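Local structure of SusD homolog (Bacteroides thetaiotaomicron VPI-5482, 3IHV) at residues G237-D241 against Y242-W246; S317-R320 against R321-I325; Y393-R396 against Y397-L401; W371-Q374 against K375-T379. The protein probably binds sugars at the outer membrane as a member of the SusD family, whose relatives capture glycans for uptake. All coordinates share one frame; numbering follows the deposited sequence.

Interaction 1. Residues G237-D241 against Y242-W246. With EDO (1,2-ethanediol), chain O.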
loop_
_atom_site.group_PDB
_atom_site.type_symbol
_atom_site.label_atom_id
_atom_site.label_comp_id
_atom_site.label_asym_id
_atom_site.label_seq_id
_atom_site.Cartn_x
_atom_site.Cartn_y
_atom_site.Cartn_z
ATOM N N GLY A 237 16.464 -9.166 1.383
ATOM C CA GLY A 237 17.090 -8.346 2.422
ATOM C C GLY A 237 16.652 -6.913 2.355
ATOM O O GLY A 237 15.756 -6.550 1.579
ATOM N N LEU A 238 17.308 -6.096 3.184
ATOM C CA LEU A 238 17.088 -4.665 3.213
ATOM C C LEU A 238 18.173 -3.972 2.419
ATOM O O LEU A 238 19.387 -4.333 2.515
ATOM C CB LEU A 238 17.114 -4.140 4.659
ATOM C CG LEU A 238 16.089 -4.752 5.618
ATOM C CD1 LEU A 238 16.294 -4.295 7.090
ATOM C CD2 LEU A 238 14.673 -4.429 5.094
ATOM N N LEU A 239 17.768 -2.986 1.634
ATOM C CA LEU A 239 18.727 -2.166 0.947
ATOM C C LEU A 239 19.554 -1.490 2.028
ATOM O O LEU A 239 19.018 -1.087 3.088
ATOM C CB LEU A 239 18.086 -1.118 0.028
ATOM C CG LEU A 239 17.209 -1.648 -1.103
ATOM C CD1 LEU A 239 16.841 -0.517 -2.076
ATOM C CD2 LEU A 239 17.928 -2.806 -1.852
ATOM N N LYS A 240 20.845 -1.354 1.745
ATOM C CA LYS A 240 21.761 -0.735 2.724
ATOM C C LYS A 240 21.286 0.668 3.115
ATOM O O LYS A 240 21.208 0.988 4.302
ATOM C CB LYS A 240 23.191 -0.691 2.176
ATOM C CG LYS A 240 24.176 0.002 3.111
ATOM C CD LYS A 240 25.611 -0.003 2.528
ATOM C CE LYS A 240 26.510 0.886 3.355
ATOM N NZ LYS A 240 27.965 0.792 2.984
ATOM N N ASP A 241 20.961 1.469 2.092
ATOM C CA ASP A 241 20.546 2.848 2.275
ATOM C C ASP A 241 19.045 3.050 2.086
ATOM O O ASP A 241 18.508 2.795 1.020
ATOM C CB ASP A 241 21.293 3.735 1.306
ATOM C CG ASP A 241 22.773 3.703 1.530
ATOM O OD1 ASP A 241 23.214 3.782 2.693
ATOM O OD2 ASP A 241 23.507 3.632 0.522
ATOM N N TYR A 242 18.378 3.523 3.124
ATOM C CA TYR A 242 16.922 3.767 3.050
ATOM C C TYR A 242 16.562 4.647 1.876
ATOM O O TYR A 242 15.548 4.408 1.224
ATOM C CB TYR A 242 16.441 4.424 4.324
ATOM C CG TYR A 242 14.960 4.438 4.499
ATOM C CD1 TYR A 242 14.258 3.265 4.830
ATOM C CD2 TYR A 242 14.252 5.619 4.431
ATOM C CE1 TYR A 242 12.893 3.294 5.037
ATOM C CE2 TYR A 242 12.915 5.651 4.646
ATOM C CZ TYR A 242 12.228 4.500 4.940
ATOM O OH TYR A 242 10.870 4.594 5.115
ATOM N N GLU A 243 17.391 5.658 1.631
ATOM C CA GLU A 243 17.159 6.593 0.528
ATOM C C GLU A 243 17.102 5.886 -0.832
ATOM O O GLU A 243 16.377 6.298 -1.716
ATOM C CB GLU A 243 18.206 7.721 0.540
ATOM C CG GLU A 243 18.005 8.749 -0.587
ATOM C CD GLU A 243 18.916 9.963 -0.501
ATOM O OE1 GLU A 243 19.566 10.159 0.534
ATOM O OE2 GLU A 243 18.996 10.695 -1.504
ATOM N N GLN A 244 17.877 4.814 -0.982
ATOM C CA GLN A 244 17.912 4.070 -2.229
ATOM C C GLN A 244 16.552 3.535 -2.620
ATOM O O GLN A 244 16.261 3.378 -3.805
ATOM C CB GLN A 244 18.964 2.937 -2.165
ATOM C CG GLN A 244 19.316 2.368 -3.534
ATOM C CD GLN A 244 20.024 3.389 -4.429
ATOM O OE1 GLN A 244 20.961 4.037 -4.000
ATOM N NE2 GLN A 244 19.588 3.505 -5.677
ATOM N N LEU A 245 15.717 3.160 -1.645
ATOM C CA LEU A 245 14.389 2.740 -1.997
ATOM C C LEU A 245 13.616 3.794 -2.804
ATOM O O LEU A 245 12.850 3.444 -3.726
ATOM C CB LEU A 245 13.560 2.443 -0.731
ATOM C CG LEU A 245 13.932 1.217 0.097
ATOM C CD1 LEU A 245 13.369 1.299 1.492
ATOM C CD2 LEU A 245 13.498 -0.081 -0.637
ATOM N N TRP A 246 13.810 5.062 -2.461
ATOM C CA TRP A 246 13.045 6.169 -3.061
ATOM C C TRP A 246 13.685 6.549 -4.392
ATOM O O TRP A 246 12.977 6.807 -5.392
ATOM C CB TRP A 246 12.841 7.330 -2.005
ATOM C CG TRP A 246 12.401 6.653 -0.748
ATOM C CD1 TRP A 246 13.105 6.503 0.400
ATOM C CD2 TRP A 246 11.251 5.820 -0.614
ATOM N NE1 TRP A 246 12.451 5.664 1.248
ATOM C CE2 TRP A 246 11.303 5.236 0.651
ATOM C CE3 TRP A 246 10.149 5.560 -1.429
ATOM C CZ2 TRP A 246 10.310 4.382 1.111
ATOM C CZ3 TRP A 246 9.178 4.700 -0.960
ATOM C CH2 TRP A 246 9.272 4.126 0.271
HETATM C C1 EDO O . 23.357 3.986 -6.165
HETATM O O1 EDO O . 23.299 4.827 -5.005
HETATM C C2 EDO O . 22.936 4.775 -7.392
HETATM O O2 EDO O . 21.565 5.209 -7.300
HETATM O O HOH W 1 20.073 3.131 5.567
HETATM O O HOH W 2 22.752 2.827 -2.083
#
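Asp241 hands its backbone carbonyl to Gln244 where a loop runs into a helix. Residues 237-241 have no regular structure, and the chain then runs into helix 242-250. Gln244 N donates to Asp241 O at 2.9 Å, with the N-H bent to 135°. This bond closes the entry turn. A water bridges the same corner, donating to Lys240 O and accepting from Tyr242 N.

Leu239 is the apolar side chain of the loop that folds back on the helix. Its CD1 lies 3.7 Å from Leu245 CD2, and the two side chains cross obliquely. The same methyl also meets Gln244, 4.1 Å from its CB. Gln244 has CG anti to its backbone N (chi1 -165°) and bends at chi2, which carries the amide away from the loop, to a molecule of 1,2-ethanediol, probably from the crystallisation liquor. OE1 accepts from the diol O1 at 2.7 Å, and NE2 donates to the diol O2 at 3.1 Å. NE2 has a second partner in Asn248 OD1. A second water donates to both Asp241 OD2 and Gln244 OE1, so the two polar ends are joined indirectly.

The turn is anchored on several sides. Leu239 N bonds to Glu258, and Leu239 O receives Arg429 of helix 417-430. Tyr242 packs on helix 320-324 and its hydroxyl bonds to Glu462 O. Trp246 meets Trp371 and Tyr393 with ring planes nearly perpendicular, and Leu245 O bonds to the hydroxyl of Tyr393 on strand 392-396.

Interaction 2. Residues S317-R320 against R321-I325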
loop_
_atom_site.group_PDB
_atom_site.type_symbol
_atom_site.label_atom_id
_atom_site.label_comp_id
_atom_site.label_asym_id
_atom_site.label_seq_id
_atom_site.Cartn_x
_atom_site.Cartn_y
_atom_site.Cartn_z
ATOM N N SER A 317 18.655 10.369 15.664
ATOM C CA SER A 317 19.528 9.659 14.742
ATOM C C SER A 317 18.811 8.782 13.733
ATOM O O SER A 317 19.456 8.189 12.888
ATOM C CB SER A 317 20.552 8.845 15.530
ATOM O OG SER A 317 21.307 9.713 16.358
ATOM N N ASP A 318 17.490 8.695 13.808
ATOM C CA ASP A 318 16.720 7.918 12.833
ATOM C C ASP A 318 16.716 8.687 11.514
ATOM O O ASP A 318 16.044 9.742 11.399
ATOM C CB ASP A 318 15.308 7.733 13.367
ATOM C CG ASP A 318 14.472 6.821 12.516
ATOM O OD1 ASP A 318 14.758 6.686 11.297
ATOM O OD2 ASP A 318 13.489 6.275 13.069
ATOM N N ILE A 319 17.436 8.159 10.524
ATOM C CA ILE A 319 17.589 8.849 9.235
ATOM C C ILE A 319 16.337 8.780 8.364
ATOM O O ILE A 319 16.227 9.482 7.367
ATOM C CB ILE A 319 18.843 8.371 8.430
ATOM C CG1 ILE A 319 18.661 6.958 7.874
ATOM C CG2 ILE A 319 20.114 8.555 9.298
ATOM C CD1 ILE A 319 19.682 6.592 6.803
ATOM N N ARG A 320 15.392 7.937 8.733
ATOM C CA ARG A 320 14.208 7.780 7.923
ATOM C C ARG A 320 13.310 8.980 8.030
ATOM O O ARG A 320 12.530 9.213 7.134
ATOM C CB ARG A 320 13.420 6.577 8.349
ATOM C CG ARG A 320 14.148 5.265 8.127
ATOM C CD ARG A 320 13.424 4.107 8.772
ATOM N NE ARG A 320 13.435 4.234 10.234
ATOM C CZ ARG A 320 12.983 3.299 11.079
ATOM N NH1 ARG A 320 12.495 2.158 10.638
ATOM N NH2 ARG A 320 13.029 3.489 12.373
ATOM N N ARG A 321 13.390 9.702 9.142
ATOM C CA ARG A 321 12.485 10.835 9.393
ATOM C C ARG A 321 12.572 11.893 8.284
ATOM O O ARG A 321 11.579 12.185 7.650
ATOM C CB ARG A 321 12.733 11.430 10.763
ATOM C CG ARG A 321 11.788 12.631 11.136
ATOM C CD ARG A 321 12.064 13.216 12.549
ATOM N NE ARG A 321 13.470 13.579 12.585
ATOM C CZ ARG A 321 14.449 12.873 13.143
ATOM N NH1 ARG A 321 14.217 11.737 13.827
ATOM N NH2 ARG A 321 15.683 13.302 13.004
ATOM N N ASP A 322 13.754 12.412 8.043
ATOM C CA ASP A 322 13.952 13.396 6.974
ATOM C C ASP A 322 13.778 12.834 5.558
ATOM O O ASP A 322 13.521 13.602 4.623
ATOM C CB ASP A 322 15.319 14.061 7.105
ATOM C CG ASP A 322 15.437 14.861 8.371
ATOM O OD1 ASP A 322 14.428 15.448 8.813
ATOM O OD2 ASP A 322 16.535 14.903 8.936
ATOM N N LEU A 323 13.964 11.523 5.386
ATOM C CA LEU A 323 13.746 10.884 4.103
ATOM C C LEU A 323 12.286 10.632 3.835
ATOM O O LEU A 323 11.919 10.477 2.670
ATOM C CB LEU A 323 14.516 9.573 3.991
ATOM C CG LEU A 323 16.012 9.755 3.874
ATOM C CD1 LEU A 323 16.778 8.429 4.078
ATOM C CD2 LEU A 323 16.360 10.348 2.480
ATOM N N SER A 324 11.466 10.631 4.897
ATOM C CA SER A 324 10.047 10.345 4.807
ATOM C C SER A 324 9.100 11.540 4.776
ATOM O O SER A 324 8.038 11.487 4.121
ATOM C CB SER A 324 9.653 9.457 6.001
ATOM O OG SER A 324 10.338 8.209 5.960
ATOM N N ILE A 325 9.522 12.637 5.414
ATOM C CA ILE A 325 8.676 13.825 5.620
ATOM C C ILE A 325 9.367 15.078 5.101
ATOM O O ILE A 325 10.535 15.319 5.435
ATOM C CB ILE A 325 8.349 14.026 7.110
ATOM C CG1 ILE A 325 7.652 12.797 7.699
ATOM C CG2 ILE A 325 7.481 15.271 7.350
ATOM C CD1 ILE A 325 7.408 12.843 9.235
HETATM O O HOH W 3 16.021 11.968 9.768
#
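Ser324 OG donates to Arg320 O at 2.7 Å, from above the carbonyl plane. This bond spans one turn of the short helix 320-324, whose start is capped by the Asp318 side chain. Ser324 OG sits beside its own backbone N (chi1 -62°), which turns the hydroxyl back toward that carbonyl. Ser324 N adds a weak bond to the same oxygen.

At the start of the helix, Arg321 N makes a long, weak bond to Asp318 O. The Arg321 guanidinium bends round so that one face lies over Asp318 O. Its NH1 and NH2 bond to the carbonyls of Asp315 and Val316, and it makes a cation-pi contact with Trp312. A water links Asp318 O to Asp322 N. On another side, Leu323 CG packs 3.5 Å from Ile319 O.

Asp318 sets the entry turn. Its OD1 accepts the capping bond from Arg320 N at 2.9 Å. The Arg320 side chain then grips the carboxylate side-on in a salt bridge, while NH1 reaches Glu458 and Glu462. Trp312 NE1 also bonds to Asp318 OD2. In the grip, Arg320 NE meets Asp318 OD1 at 3.0 Å on its syn side, with an N-H...O angle of 173°, and NH2 meets OD2 at 2.9 Å.

Interaction 3. Residues Y393-R396 against Y397-L401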
loop_
_atom_site.group_PDB
_atom_site.type_symbol
_atom_site.label_atom_id
_atom_site.label_comp_id
_atom_site.label_asym_id
_atom_site.label_seq_id
_atom_site.Cartn_x
_atom_site.Cartn_y
_atom_site.Cartn_z
ATOM N N TYR A 393 5.338 1.002 -4.055
ATOM C CA TYR A 393 5.637 -0.155 -3.227
ATOM C C TYR A 393 4.382 -0.599 -2.459
ATOM O O TYR A 393 3.896 0.109 -1.555
ATOM C CB TYR A 393 6.694 0.104 -2.164
ATOM C CG TYR A 393 8.110 0.329 -2.656
ATOM C CD1 TYR A 393 8.823 -0.700 -3.294
ATOM C CD2 TYR A 393 8.747 1.528 -2.415
ATOM C CE1 TYR A 393 10.129 -0.518 -3.703
ATOM C CE2 TYR A 393 10.071 1.740 -2.828
ATOM C CZ TYR A 393 10.753 0.704 -3.460
ATOM O OH TYR A 393 12.047 0.908 -3.854
ATOM N N PHE A 394 3.847 -1.760 -2.814
ATOM C CA PHE A 394 2.766 -2.346 -2.040
ATOM C C PHE A 394 3.315 -3.201 -0.871
ATOM O O PHE A 394 2.701 -3.284 0.222
ATOM C CB PHE A 394 1.854 -3.175 -2.964
ATOM C CG PHE A 394 0.699 -3.855 -2.249
ATOM C CD1 PHE A 394 -0.374 -3.118 -1.779
ATOM C CD2 PHE A 394 0.660 -5.232 -2.142
ATOM C CE1 PHE A 394 -1.445 -3.745 -1.140
ATOM C CE2 PHE A 394 -0.399 -5.875 -1.515
ATOM C CZ PHE A 394 -1.467 -5.131 -1.021
ATOM N N LEU A 395 4.434 -3.903 -1.102
ATOM C CA LEU A 395 5.038 -4.757 -0.084
ATOM C C LEU A 395 6.560 -4.805 -0.222
ATOM O O LEU A 395 7.095 -5.181 -1.297
ATOM C CB LEU A 395 4.509 -6.207 -0.176
ATOM C CG LEU A 395 4.905 -7.113 1.010
ATOM C CD1 LEU A 395 4.321 -6.569 2.310
ATOM C CD2 LEU A 395 4.488 -8.572 0.742
ATOM N N ARG A 396 7.252 -4.389 0.837
ATOM C CA ARG A 396 8.701 -4.410 0.935
ATOM C C ARG A 396 9.118 -5.442 1.989
ATOM O O ARG A 396 8.393 -5.694 2.935
ATOM C CB ARG A 396 9.248 -3.044 1.401
ATOM C CG ARG A 396 8.968 -1.942 0.434
ATOM C CD ARG A 396 9.797 -0.704 0.665
ATOM N NE ARG A 396 9.362 0.150 1.756
ATOM C CZ ARG A 396 9.941 0.243 2.966
ATOM N NH1 ARG A 396 10.986 -0.516 3.326
ATOM N NH2 ARG A 396 9.488 1.147 3.815
ATOM N N TYR A 397 10.309 -5.988 1.881
ATOM C CA TYR A 397 10.761 -6.946 2.892
ATOM C C TYR A 397 10.781 -6.375 4.301
ATOM O O TYR A 397 10.566 -7.125 5.260
ATOM C CB TYR A 397 12.139 -7.422 2.497
ATOM C CG TYR A 397 12.759 -8.527 3.287
ATOM C CD1 TYR A 397 12.317 -9.830 3.165
ATOM C CD2 TYR A 397 13.859 -8.289 4.091
ATOM C CE1 TYR A 397 12.924 -10.861 3.845
ATOM C CE2 TYR A 397 14.475 -9.312 4.768
ATOM C CZ TYR A 397 14.004 -10.613 4.630
ATOM O OH TYR A 397 14.636 -11.625 5.287
ATOM N N ALA A 398 11.026 -5.064 4.471
ATOM C CA ALA A 398 11.014 -4.506 5.835
ATOM C C ALA A 398 9.648 -4.711 6.527
ATOM O O ALA A 398 9.571 -4.929 7.717
ATOM C CB ALA A 398 11.377 -3.005 5.828
ATOM N N ASP A 399 8.583 -4.571 5.756
ATOM C CA ASP A 399 7.191 -4.766 6.234
ATOM C C ASP A 399 7.073 -6.204 6.721
ATOM O O ASP A 399 6.576 -6.491 7.843
ATOM C CB ASP A 399 6.266 -4.456 5.049
ATOM C CG ASP A 399 4.782 -4.350 5.405
ATOM O OD1 ASP A 399 4.347 -4.813 6.474
ATOM O OD2 ASP A 399 4.034 -3.807 4.549
ATOM N N VAL A 400 7.604 -7.140 5.928
ATOM C CA VAL A 400 7.548 -8.536 6.308
ATOM C C VAL A 400 8.376 -8.810 7.572
ATOM O O VAL A 400 7.908 -9.530 8.451
ATOM C CB VAL A 400 7.963 -9.498 5.175
ATOM C CG1 VAL A 400 7.840 -10.961 5.658
ATOM C CG2 VAL A 400 7.102 -9.262 3.889
ATOM N N LEU A 401 9.559 -8.203 7.697
ATOM C CA LEU A 401 10.334 -8.388 8.937
ATOM C C LEU A 401 9.510 -7.897 10.132
ATOM O O LEU A 401 9.452 -8.548 11.167
ATOM C CB LEU A 401 11.675 -7.659 8.915
ATOM C CG LEU A 401 12.733 -8.262 7.988
ATOM C CD1 LEU A 401 13.993 -7.363 7.864
ATOM C CD2 LEU A 401 13.122 -9.677 8.417
HETATM O O HOH W 4 5.654 -2.806 2.509
#
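Leu395 and Asp399 meet because each swings its CG anti to its own backbone N, with chi1 -170° and -169°. They lie at a strand-to-helix junction, where strand 392-396 ends and helix 397-412 starts with Arg396 at the N-cap position. Leu395 CD1 touches Asp399 OD2 at 3.6 Å, and the two side chains cross at about a right angle. Its other methyl, CD2, packs 4.1 Å from Val400 CG2. One leucine thus touches two residues of the first helical turn, Asp399 and Val400.

The backbone joins the turn through a single acceptor. Arg396 O receives weak bonds from Asp399 N at 3.0 Å and Val400 N at 3.4 Å.

The Arg396 side chain bends at chi3 (-78°). Its NH1 comes 3.6 Å from Ala398 CB, and its CD lies over one face of the Tyr393 ring, toward the rim. Its guanidinium is buried and matched by acids, NH1 pairing with Glu258 and Glu462 and NH2 with Glu466, which probably offset the nearby charge of Arg429. Asp399 is likewise paired twice, OD2 with Lys204 and OD1 with Arg459.

Before the junction, Phe394 and Leu395 both face Ile261 in a classic beta bulge with strand 259-263. A water finishes the corner, accepting from Arg396 N at 2.8 Å and donating to Asp399 OD2 at 2.8 Å.

Interaction 4. Residues W371-Q374 against K375-T379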
loop_
_atom_site.group_PDB
_atom_site.type_symbol
_atom_site.label_atom_id
_atom_site.label_comp_id
_atom_site.label_asym_id
_atom_site.label_seq_id
_atom_site.Cartn_x
_atom_site.Cartn_y
_atom_site.Cartn_z
ATOM N N TRP A 371 8.344 10.453 -2.326
ATOM C CA TRP A 371 8.093 10.574 -3.762
ATOM C C TRP A 371 8.351 12.000 -4.274
ATOM O O TRP A 371 7.626 12.522 -5.117
ATOM C CB TRP A 371 6.713 9.990 -4.143
ATOM C CG TRP A 371 6.573 8.603 -3.578
ATOM C CD1 TRP A 371 7.083 7.452 -4.111
ATOM C CD2 TRP A 371 5.988 8.234 -2.310
ATOM N NE1 TRP A 371 6.849 6.388 -3.258
ATOM C CE2 TRP A 371 6.144 6.833 -2.175
ATOM C CE3 TRP A 371 5.266 8.929 -1.333
ATOM C CZ2 TRP A 371 5.676 6.126 -1.062
ATOM C CZ3 TRP A 371 4.798 8.230 -0.214
ATOM C CH2 TRP A 371 4.990 6.829 -0.108
ATOM N N ASP A 372 9.446 12.585 -3.778
ATOM C CA ASP A 372 9.915 13.870 -4.222
ATOM C C ASP A 372 10.549 13.761 -5.635
ATOM O O ASP A 372 11.733 13.403 -5.808
ATOM C CB ASP A 372 10.909 14.411 -3.217
ATOM C CG ASP A 372 11.384 15.787 -3.567
ATOM O OD1 ASP A 372 11.306 16.174 -4.772
ATOM O OD2 ASP A 372 11.882 16.444 -2.653
ATOM N N ILE A 373 9.731 14.049 -6.636
ATOM C CA ILE A 373 10.159 13.966 -8.033
ATOM C C ILE A 373 11.370 14.896 -8.342
ATOM O O ILE A 373 12.315 14.468 -8.993
ATOM C CB ILE A 373 8.968 14.225 -8.993
ATOM C CG1 ILE A 373 7.967 13.076 -8.901
ATOM C CG2 ILE A 373 9.457 14.417 -10.420
ATOM C CD1 ILE A 373 6.683 13.273 -9.732
ATOM N N GLN A 374 11.316 16.147 -7.884
ATOM C CA GLN A 374 12.380 17.097 -8.135
ATOM C C GLN A 374 13.699 16.572 -7.569
ATOM O O GLN A 374 14.734 16.686 -8.198
ATOM C CB GLN A 374 12.027 18.425 -7.497
ATOM C CG GLN A 374 13.092 19.485 -7.560
ATOM C CD GLN A 374 13.324 20.038 -8.952
ATOM O OE1 GLN A 374 12.410 20.104 -9.800
ATOM N NE2 GLN A 374 14.529 20.511 -9.170
ATOM N N LYS A 375 13.636 15.995 -6.374
ATOM C CA LYS A 375 14.799 15.411 -5.743
ATOM C C LYS A 375 15.325 14.140 -6.436
ATOM O O LYS A 375 16.530 13.999 -6.629
ATOM C CB LYS A 375 14.478 15.025 -4.288
ATOM C CG LYS A 375 15.698 14.478 -3.531
ATOM C CD LYS A 375 15.372 14.061 -2.104
ATOM C CE LYS A 375 16.647 13.696 -1.347
ATOM N NZ LYS A 375 16.298 13.045 -0.051
ATOM N N TYR A 376 14.439 13.216 -6.782
ATOM C CA TYR A 376 14.867 11.900 -7.254
ATOM C C TYR A 376 14.932 11.598 -8.754
ATOM O O TYR A 376 15.769 10.808 -9.160
ATOM C CB TYR A 376 14.027 10.825 -6.569
ATOM C CG TYR A 376 14.258 10.719 -5.073
ATOM C CD1 TYR A 376 15.525 10.443 -4.566
ATOM C CD2 TYR A 376 13.226 10.805 -4.183
ATOM C CE1 TYR A 376 15.739 10.316 -3.217
ATOM C CE2 TYR A 376 13.427 10.680 -2.831
ATOM C CZ TYR A 376 14.682 10.431 -2.345
ATOM O OH TYR A 376 14.902 10.318 -0.993
ATOM N N VAL A 377 14.052 12.181 -9.560
ATOM C CA VAL A 377 13.964 11.775 -10.956
ATOM C C VAL A 377 15.115 12.325 -11.768
ATOM O O VAL A 377 15.301 13.529 -11.834
ATOM C CB VAL A 377 12.589 12.102 -11.536
ATOM C CG1 VAL A 377 12.523 11.718 -13.011
ATOM C CG2 VAL A 377 11.569 11.326 -10.781
ATOM N N THR A 378 15.923 11.428 -12.338
ATOM C CA THR A 378 17.131 11.839 -13.070
ATOM C C THR A 378 16.896 12.092 -14.551
ATOM O O THR A 378 17.790 12.623 -15.256
ATOM C CB THR A 378 18.214 10.749 -12.956
ATOM O OG1 THR A 378 17.716 9.526 -13.513
ATOM C CG2 THR A 378 18.587 10.514 -11.511
ATOM N N THR A 379 15.724 11.695 -15.051
ATOM C CA THR A 379 15.448 11.801 -16.472
ATOM C C THR A 379 14.237 12.640 -16.833
ATOM O O THR A 379 13.326 12.827 -16.039
ATOM C CB THR A 379 15.259 10.440 -17.052
ATOM O OG1 THR A 379 14.152 9.796 -16.398
ATOM C CG2 THR A 379 16.539 9.633 -16.840
HETATM O O HOH W 5 13.595 15.610 -11.423
#
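An aspartate N-cap starts the short helix 373-376, with Asp372 accepting from Lys375 N. The bond from Lys375 N to Asp372 OD1 is 2.8 Å and nearly straight at 168°, though the donor sits well above the carboxylate plane. Asp372 has its CG anti to the backbone N (chi1 -177°), which folds the carboxylate back over the first turn and against Lys375 CB, 3.3 Å from Asp372 CG. Its other oxygen, OD2, bonds to the hydroxyls of Tyr328 and Tyr330, which ties the cap to strand 325-330.

Two backbone bonds complete the turn. Tyr376 N donates to Asp372 O at 2.9 Å, and Val377 N donates to Ile373 O at 2.9 Å. Alongside the second, Ile373 and Val377 point the same way, with their CG2 methyls 3.8 Å apart. A water donates to both Ile373 O and Val377 O where the helix ends.

The extended Lys375 side chain runs over one face of the Tyr376 ring. That ring packs on helix 242-250, against Glu243 and Trp246. Lys375 CD lies 3.7 Å above the ring plane, toward the rim, and NZ donates to Tyr376 OH at 3.2 Å.

Along the chain the order is interaction 1, interaction 2, interaction 4, interaction 3. Interaction 1 touches each of the others: its helix 242-250 packs on helix 320-324, helix 373-376 and strand 392-396. Its centre lies about 13 Å from that of interaction 2, 12 Å from interaction 3 and 16 Å from interaction 4. Interactions 2 and 4 meet through Leu323, against Lys375 and Tyr376. Interaction 3 touches neither of these two, its nearest atoms being about 7 Å from interaction 2 and 5 Å from interaction 4. The contacts sit at helix starts, interaction 4 also at a helix end, and bring parts distant in sequence together in the SusD-like fold.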